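PDB 1YVU: protein argonaute from Aquifex aeolicus, which uses short single-stranded DNA guides to bind complementary RNA targets and cleave them in a metal-dependent reaction. Local coordinates for residues L6-R11 / N285-I290. Sequence-based numbering, arbitrary orientation.
Sequences LLNLYR and NLIRYI
The first torsions of Tyr-10 and Ile-287 set their side chains toward each other. In Ile-287 the branch CG2 is anti to the backbone N. This turns the methyl to the phenol end of Tyr-10, whose own CG is anti to its carbonyl carbon (chi1 -54°). The two side chains meet at a slant. CG2 of Ile-287 lies 3.3 Å from OH of Tyr-10 and 3.8 Å from CE1 of the same ring. The other branch of Ile-287 runs through CG1 to CD1, which reaches the side-chain amide of Asn-8. These two side chains cross at about a right angle. Ile-287 therefore touches two residues of 6-11, and its CA is 7.8 Å from the CA of Asn-8.

Segment 6-11 belongs to the N-terminal domain. Segment 285-290 is part of helix 280-299 in linker L2. Strand 9-14 pairs with strand 153-165 of linker L1 and with strand 303-305, which follows the helix in L2. The contact sets the start of strand 9-14, and the residues just before it, against the L2 helix within the PAZ lobe. Other residues of the helix, Leu-286, Tyr-289 and Ile-290, pack on Phe-114 of helix 110-126 in L1.

The Arg-288 chain is extended from CG to NE, and its guanidinium lies beside Leu-6. Here CD1 of Leu-6 sits 3.5 Å from NH2 of Arg-288, at the edge of the guanidinium and in its plane. The two side chains cross nearly perpendicularly. Glu-309 bridges the two sides: its OE1 makes a salt bridge with NH2 of Arg-288, and its OE2 is hydrogen-bonded to OH of Tyr-10.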
ATOM      1  N   LEU A   6     -21.369   1.761  -8.294  1.00 32.85           N
ATOM      2  CA  LEU A   6     -20.566   1.591  -9.501  1.00 24.55           C
ATOM      3  C   LEU A   6     -19.074   1.476  -9.238  1.00 20.74           C
ATOM      4  O   LEU A   6     -18.592   1.975  -8.232  1.00 15.79           O
ATOM      5  CB  LEU A   6     -20.797   2.755 -10.464  1.00 18.63           C
ATOM      6  CG  LEU A   6     -22.189   3.111 -10.941  1.00 13.14           C
ATOM      7  CD1 LEU A   6     -22.053   4.126 -12.059  1.00 18.48           C
ATOM      8  CD2 LEU A   6     -22.865   1.910 -11.454  1.00  9.30           C
ATOM      9  N   LEU A   7     -18.367   0.799 -10.155  1.00 20.80           N
ATOM     10  CA  LEU A   7     -16.918   0.602 -10.091  1.00 11.91           C
ATOM     11  C   LEU A   7     -16.250   0.818 -11.454  1.00 14.09           C
ATOM     12  O   LEU A   7     -16.861   0.538 -12.502  1.00 16.65           O
ATOM     13  CB  LEU A   7     -16.550  -0.820  -9.665  1.00  9.85           C
ATOM     14  CG  LEU A   7     -16.792  -1.445  -8.293  1.00  5.25           C
ATOM     15  CD1 LEU A   7     -17.939  -2.427  -8.409  1.00 13.66           C
ATOM     16  CD2 LEU A   7     -15.589  -2.180  -7.788  1.00  4.55           C
ATOM     17  N   ASN A   8     -14.934   1.105 -11.380  1.00 19.79           N
ATOM     18  CA  ASN A   8     -13.975   1.330 -12.487  1.00 15.86           C
ATOM     19  C   ASN A   8     -13.827   0.117 -13.375  1.00 16.64           C
ATOM     20  O   ASN A   8     -12.752  -0.066 -13.977  1.00 16.90           O
ATOM     21  CB  ASN A   8     -12.551   1.449 -11.926  1.00 26.26           C
ATOM     22  CG  ASN A   8     -12.327   2.648 -11.114  1.00 16.94           C
ATOM     23  OD1 ASN A   8     -11.923   3.686 -11.626  1.00 17.79           O
ATOM     24  ND2 ASN A   8     -12.511   2.506  -9.820  1.00 20.27           N
ATOM     25  N   LEU A   9     -14.807  -0.784 -13.355  1.00 16.13           N
ATOM     26  CA  LEU A   9     -14.729  -2.025 -14.132  1.00 13.86           C
ATOM     27  C   LEU A   9     -15.666  -2.055 -15.301  1.00 15.44           C
ATOM     28  O   LEU A   9     -16.832  -1.773 -15.143  1.00 21.22           O
ATOM     29  CB  LEU A   9     -14.979  -3.225 -13.224  1.00 13.70           C
ATOM     30  CG  LEU A   9     -14.080  -3.320 -11.986  1.00  8.93           C
ATOM     31  CD1 LEU A   9     -14.685  -4.184 -10.929  1.00  5.40           C
ATOM     32  CD2 LEU A   9     -12.733  -3.797 -12.379  1.00  3.09           C
ATOM     33  N   TYR A  10     -15.139  -2.346 -16.483  1.00 16.58           N
ATOM     34  CA  TYR A  10     -15.936  -2.389 -17.700  1.00 20.26           C
ATOM     35  C   TYR A  10     -15.599  -3.641 -18.493  1.00 21.30           C
ATOM     36  O   TYR A  10     -14.412  -3.875 -18.770  1.00 20.47           O
ATOM     37  CB  TYR A  10     -15.577  -1.204 -18.592  1.00 27.39           C
ATOM     38  CG  TYR A  10     -15.669   0.142 -17.947  1.00 21.53           C
ATOM     39  CD1 TYR A  10     -14.561   0.696 -17.257  1.00 22.97           C
ATOM     40  CD2 TYR A  10     -16.877   0.854 -17.971  1.00 25.01           C
ATOM     41  CE1 TYR A  10     -14.681   1.946 -16.576  1.00 31.46           C
ATOM     42  CE2 TYR A  10     -17.008   2.097 -17.320  1.00 28.56           C
ATOM     43  CZ  TYR A  10     -15.914   2.633 -16.611  1.00 33.03           C
ATOM     44  OH  TYR A  10     -16.086   3.797 -15.896  1.00 32.99           O
ATOM     45  N   ARG A  11     -16.632  -4.367 -18.962  1.00 19.92           N
ATOM     46  CA  ARG A  11     -16.453  -5.591 -19.760  1.00 11.39           C
ATOM     47  C   ARG A  11     -15.704  -5.246 -21.007  1.00  8.82           C
ATOM     48  O   ARG A  11     -16.070  -4.326 -21.705  1.00 11.73           O
ATOM     49  CB  ARG A  11     -17.772  -6.259 -20.149  1.00 13.70           C
ATOM     50  CG  ARG A  11     -18.436  -6.942 -18.991  1.00 24.43           C
ATOM     51  CD  ARG A  11     -19.559  -7.908 -19.365  1.00 44.12           C
ATOM     52  NE  ARG A  11     -20.007  -8.648 -18.172  1.00 54.47           N
ATOM     53  CZ  ARG A  11     -21.196  -9.234 -18.017  1.00 61.22           C
ATOM     54  NH1 ARG A  11     -22.103  -9.192 -18.988  1.00 63.92           N
ATOM     55  NH2 ARG A  11     -21.483  -9.848 -16.868  1.00 58.43           N
ATOM     56  N   ASN A 285     -16.599  10.526 -14.404  1.00 36.08           N
ATOM     57  CA  ASN A 285     -16.891  11.120 -15.718  1.00 36.42           C
ATOM     58  C   ASN A 285     -15.657  11.309 -16.580  1.00 30.60           C
ATOM     59  O   ASN A 285     -15.744  11.287 -17.816  1.00 33.14           O
ATOM     60  CB  ASN A 285     -17.662  12.431 -15.584  1.00 40.37           C
ATOM     61  CG  ASN A 285     -19.058  12.240 -14.995  1.00 45.56           C
ATOM     62  OD1 ASN A 285     -19.769  13.217 -14.796  1.00 53.92           O
ATOM     63  ND2 ASN A 285     -19.433  11.000 -14.674  1.00 51.47           N
ATOM     64  N   LEU A 286     -14.514  11.402 -15.902  1.00 31.46           N
ATOM     65  CA  LEU A 286     -13.206  11.563 -16.524  1.00 31.58           C
ATOM     66  C   LEU A 286     -12.784  10.212 -17.062  1.00 29.31           C
ATOM     67  O   LEU A 286     -12.408  10.108 -18.216  1.00 29.48           O
ATOM     68  CB  LEU A 286     -12.183  12.040 -15.499  1.00 31.70           C
ATOM     69  CG  LEU A 286     -11.134  13.084 -15.868  1.00 28.08           C
ATOM     70  CD1 LEU A 286     -11.172  13.469 -17.341  1.00 22.12           C
ATOM     71  CD2 LEU A 286     -11.301  14.273 -14.926  1.00 18.08           C
ATOM     72  N   ILE A 287     -12.877   9.182 -16.219  1.00 26.21           N
ATOM     73  CA  ILE A 287     -12.585   7.804 -16.608  1.00 26.03           C
ATOM     74  C   ILE A 287     -13.482   7.532 -17.813  1.00 32.54           C
ATOM     75  O   ILE A 287     -12.985   7.059 -18.835  1.00 39.20           O
ATOM     76  CB  ILE A 287     -12.904   6.834 -15.452  1.00 15.88           C
ATOM     77  CG1 ILE A 287     -11.811   6.940 -14.401  1.00  8.46           C
ATOM     78  CG2 ILE A 287     -13.143   5.383 -15.928  1.00  2.00           C
ATOM     79  CD1 ILE A 287     -12.268   6.418 -13.065  1.00  3.26           C
ATOM     80  N   ARG A 288     -14.754   7.973 -17.726  1.00 41.91           N
ATOM     81  CA  ARG A 288     -15.742   7.822 -18.810  1.00 40.45           C
ATOM     82  C   ARG A 288     -15.300   8.598 -20.032  1.00 37.57           C
ATOM     83  O   ARG A 288     -15.623   8.201 -21.131  1.00 44.43           O
ATOM     84  CB  ARG A 288     -17.154   8.282 -18.416  1.00 33.36           C
ATOM     85  CG  ARG A 288     -17.928   7.351 -17.489  1.00 32.54           C
ATOM     86  CD  ARG A 288     -19.230   8.000 -17.025  1.00 37.23           C
ATOM     87  NE  ARG A 288     -19.831   7.293 -15.897  1.00 36.56           N
ATOM     88  CZ  ARG A 288     -21.128   7.015 -15.772  1.00 36.20           C
ATOM     89  NH1 ARG A 288     -22.001   7.385 -16.701  1.00 40.99           N
ATOM     90  NH2 ARG A 288     -21.547   6.307 -14.735  1.00 35.23           N
ATOM     91  N   TYR A 289     -14.528   9.663 -19.856  1.00 33.10           N
ATOM     92  CA  TYR A 289     -14.062  10.416 -21.020  1.00 44.31           C
ATOM     93  C   TYR A 289     -12.857   9.718 -21.670  1.00 39.25           C
ATOM     94  O   TYR A 289     -12.718   9.732 -22.887  1.00 34.88           O
ATOM     95  CB  TYR A 289     -13.736  11.877 -20.637  1.00 56.99           C
ATOM     96  CG  TYR A 289     -13.414  12.815 -21.806  1.00 68.72           C
ATOM     97  CD1 TYR A 289     -14.427  13.265 -22.695  1.00 75.11           C
ATOM     98  CD2 TYR A 289     -12.092  13.285 -22.010  1.00 69.72           C
ATOM     99  CE1 TYR A 289     -14.117  14.182 -23.773  1.00 77.19           C
ATOM    100  CE2 TYR A 289     -11.772  14.194 -23.071  1.00 76.52           C
ATOM    101  CZ  TYR A 289     -12.782  14.639 -23.944  1.00 78.59           C
ATOM    102  OH  TYR A 289     -12.452  15.536 -24.946  1.00 74.31           O
ATOM    103  N   ILE A 290     -12.035   9.059 -20.856  1.00 38.98           N
ATOM    104  CA  ILE A 290     -10.836   8.347 -21.319  1.00 36.80           C
ATOM    105  C   ILE A 290     -11.226   7.126 -22.154  1.00 37.05           C
ATOM    106  O   ILE A 290     -10.617   6.849 -23.196  1.00 40.45           O
ATOM    107  CB  ILE A 290      -9.966   7.886 -20.120  1.00 31.35           C
ATOM    108  CG1 ILE A 290      -9.727   9.056 -19.176  1.00 29.77           C
ATOM    109  CG2 ILE A 290      -8.611   7.365 -20.596  1.00 36.70           C
ATOM    110  CD1 ILE A 290      -9.085   8.708 -17.859  1.00 40.69           C
TER